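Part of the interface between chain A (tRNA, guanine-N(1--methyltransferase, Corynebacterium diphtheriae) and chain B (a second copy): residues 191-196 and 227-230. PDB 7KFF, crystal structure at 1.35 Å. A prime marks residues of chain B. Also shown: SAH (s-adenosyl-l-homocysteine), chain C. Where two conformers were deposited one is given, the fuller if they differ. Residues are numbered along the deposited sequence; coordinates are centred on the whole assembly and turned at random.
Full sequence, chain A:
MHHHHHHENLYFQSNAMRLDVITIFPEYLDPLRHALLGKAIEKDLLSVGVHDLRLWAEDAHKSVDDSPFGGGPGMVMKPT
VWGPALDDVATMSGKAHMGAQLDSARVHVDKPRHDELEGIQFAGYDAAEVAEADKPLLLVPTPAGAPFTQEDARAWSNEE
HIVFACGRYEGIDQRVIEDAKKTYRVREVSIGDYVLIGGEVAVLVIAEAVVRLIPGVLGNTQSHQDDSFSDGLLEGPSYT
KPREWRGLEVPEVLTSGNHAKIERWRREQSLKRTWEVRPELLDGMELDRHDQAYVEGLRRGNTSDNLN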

# COMPACT_ATOMS: atom_id res chain seq x y z
N ILE A 191 -4.96 -2.77 -2.12
CA ILE A 191 -3.67 -2.94 -1.45
C ILE A 191 -3.79 -3.13 0.06
O ILE A 191 -2.79 -3.43 0.72
CB ILE A 191 -2.62 -1.87 -1.83
CG1 ILE A 191 -3.05 -0.47 -1.37
CG2 ILE A 191 -2.33 -1.93 -3.32
CD1 ILE A 191 -1.91 0.52 -1.31
N GLY A 192 -4.99 -2.98 0.62
CA GLY A 192 -5.18 -3.20 2.04
C GLY A 192 -6.51 -2.64 2.49
O GLY A 192 -7.20 -1.93 1.75
N ASP A 193 -6.84 -2.94 3.75
CA ASP A 193 -8.16 -2.60 4.30
C ASP A 193 -8.12 -1.19 4.91
O ASP A 193 -8.26 -0.97 6.12
CB ASP A 193 -8.62 -3.64 5.31
CG ASP A 193 -8.99 -4.99 4.68
OD1 ASP A 193 -8.96 -5.14 3.44
OD2 ASP A 193 -9.35 -5.90 5.46
N TYR A 194 -7.94 -0.22 4.03
CA TYR A 194 -7.87 1.19 4.40
C TYR A 194 -8.21 1.96 3.14
O TYR A 194 -8.20 1.40 2.03
CB TYR A 194 -6.50 1.57 4.96
CG TYR A 194 -5.34 0.98 4.21
CD1 TYR A 194 -4.91 1.52 3.02
CD2 TYR A 194 -4.69 -0.15 4.69
CE1 TYR A 194 -3.86 0.96 2.31
CE2 TYR A 194 -3.62 -0.70 4.02
CZ TYR A 194 -3.21 -0.13 2.82
OH TYR A 194 -2.18 -0.67 2.10
N VAL A 195 -8.58 3.22 3.31
CA VAL A 195 -9.12 4.01 2.21
C VAL A 195 -8.13 5.09 1.80
O VAL A 195 -7.77 5.96 2.60
CB VAL A 195 -10.50 4.61 2.57
CG1 VAL A 195 -11.04 5.38 1.37
CG2 VAL A 195 -11.47 3.52 3.06
N LEU A 196 -7.71 5.04 0.54
CA LEU A 196 -6.81 6.00 -0.05
C LEU A 196 -7.59 7.08 -0.79
O LEU A 196 -8.81 7.01 -0.93
CB LEU A 196 -5.89 5.31 -1.05
CG LEU A 196 -5.15 4.11 -0.45
CD1 LEU A 196 -4.43 3.35 -1.54
CD2 LEU A 196 -4.22 4.54 0.67
N ASP B 227 -17.96 4.79 3.20
CA ASP B 227 -16.81 4.30 2.44
C ASP B 227 -16.65 2.80 2.67
O ASP B 227 -17.33 2.23 3.52
CB ASP B 227 -15.53 5.02 2.86
CG ASP B 227 -15.32 6.34 2.12
OD1 ASP B 227 -14.60 7.22 2.65
OD2 ASP B 227 -15.88 6.50 1.01
N SER B 228 -15.74 2.15 1.95
CA SER B 228 -15.51 0.73 2.19
C SER B 228 -15.02 0.52 3.61
O SER B 228 -14.25 1.33 4.14
CB SER B 228 -14.46 0.20 1.20
OG SER B 228 -15.04 -0.04 -0.08
N PHE B 229 -15.44 -0.59 4.21
CA PHE B 229 -15.10 -1.05 5.55
C PHE B 229 -15.87 -0.30 6.63
O PHE B 229 -15.82 -0.73 7.78
CB PHE B 229 -13.59 -0.98 5.86
CG PHE B 229 -12.74 -1.49 4.75
CD1 PHE B 229 -12.78 -2.82 4.40
CD2 PHE B 229 -11.93 -0.63 4.01
CE1 PHE B 229 -12.03 -3.30 3.35
CE2 PHE B 229 -11.19 -1.09 2.96
CZ PHE B 229 -11.25 -2.44 2.62
N SER B 230 -16.58 0.78 6.31
CA SER B 230 -17.20 1.59 7.34
C SER B 230 -18.16 0.77 8.19
O SER B 230 -18.21 0.92 9.41
CB SER B 230 -17.92 2.79 6.71
OG SER B 230 -19.02 2.39 5.91
N SAH C . -16.14 5.43 -1.83
CA SAH C . -15.04 4.53 -2.16
CB SAH C . -13.78 5.36 -2.14
CG SAH C . -13.02 5.43 -3.45
SD SAH C . -11.41 6.01 -2.97
C SAH C . -14.87 3.38 -1.18
O SAH C . -14.62 3.58 0.00
OXT SAH C . -14.96 2.22 -1.58
C5' SAH C . -10.88 6.60 -4.57
C4' SAH C . -9.96 5.66 -5.31
O4' SAH C . -8.75 5.44 -4.58
C3' SAH C . -10.49 4.25 -5.62
O3' SAH C . -11.38 4.26 -6.67
C2' SAH C . -9.17 3.51 -5.89
O2' SAH C . -8.68 3.81 -7.17
C1' SAH C . -8.26 4.14 -4.86
N9 SAH C . -8.22 3.39 -3.60
C8 SAH C . -8.72 3.78 -2.37
N7 SAH C . -8.42 2.85 -1.45
C5 SAH C . -7.74 1.85 -2.08
C6 SAH C . -7.20 0.66 -1.64
N6 SAH C . -7.27 0.22 -0.36
N1 SAH C . -6.55 -0.14 -2.56
C2 SAH C . -6.44 0.25 -3.87
N3 SAH C . -6.96 1.43 -4.31
C4 SAH C . -7.60 2.20 -3.42

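A ligand bound where two protein chains meet can do much of the work of joining them, leaving the direct protein contact to packing alone. The junction between residues 191-196 of one copy of this methyltransferase and residues 227-230 of the other illustrates the principle. No hydrogen bond runs directly between the two stretches, and together they bury a modest 228 Å². The polar links pass instead through S-adenosyl-L-homocysteine, whose adenine is held by chain A and whose amino acid end is held by chain B.

Ile191 opens the chain A segment and does not touch the other stretch at all. Its role here is with the ligand: the backbone N donates to SAH N1 at 3.1 Å, with a nearly straight angle of 166°. Gly192 follows in an extended conformation, phi 165° and psi 173°. An ideal CB at this position would lie 2.2 Å from Tyr194 CE2, so the absence of a side chain is what lets the tyrosine ring fold back so closely. Gly192 O accepts a weak hydrogen bond from SAH N6 at 3.0 Å and another weak one from Tyr194 N at 2.9 Å.

Gly192 O only grazes the other stretch, 4.2 Å from Phe229′ CZ, and at Asp193 the contact becomes close. Phe229′, which has the largest area covered in this contact, places its ring against the backbone here, and Asp193 CA sits over one face, 3.9 Å from the centroid and 29° off the ring normal. This is a CH-pi contact, in which a CH group beside the electron-withdrawing peptide is set against the aromatic cloud. The carboxylate also comes near, with Asp193 OD1 3.6 Å from Phe229′ CE1, but its oxygens find their hydrogen bonds elsewhere in the structure.

Tyr194 directs its CA-to-CB bond away from the other chain, and it is the backbone that makes the approach, Tyr194 N lying 3.5 Å from Phe229′ CE2. Its carbonyl serves the adenine: SAH N6 donates to Tyr194 O at 2.8 Å. Val195 then turns toward chain B. Its CG2 packs near the plane of the Phe229′ ring, 4.3 Å from CD2, and comes within 3.7 Å of Ser228′ O, while its CG1 lies 4.2 Å from Asp227′ OD1. Leu196 is out of reach of the partner, although its N lies 3.0 Å from SAH N7.

The chain B residues that receive these contacts form a type II beta turn, with Phe229′ in its third position at phi 78°. The turn is closed by Ser230′ N donating to Asp227′ O at 3.2 Å, and Ser230′ OG donates to that same oxygen at 2.9 Å. The first half of the turn grips the ligand: SAH N donates to Asp227′ OD2 at 3.0 Å, Ser228′ N to SAH O at 2.7 Å, and Ser228′ OG to SAH OXT at 2.7 Å. Phe229′ thus packs on chain A while its two predecessors bind the cofactor product.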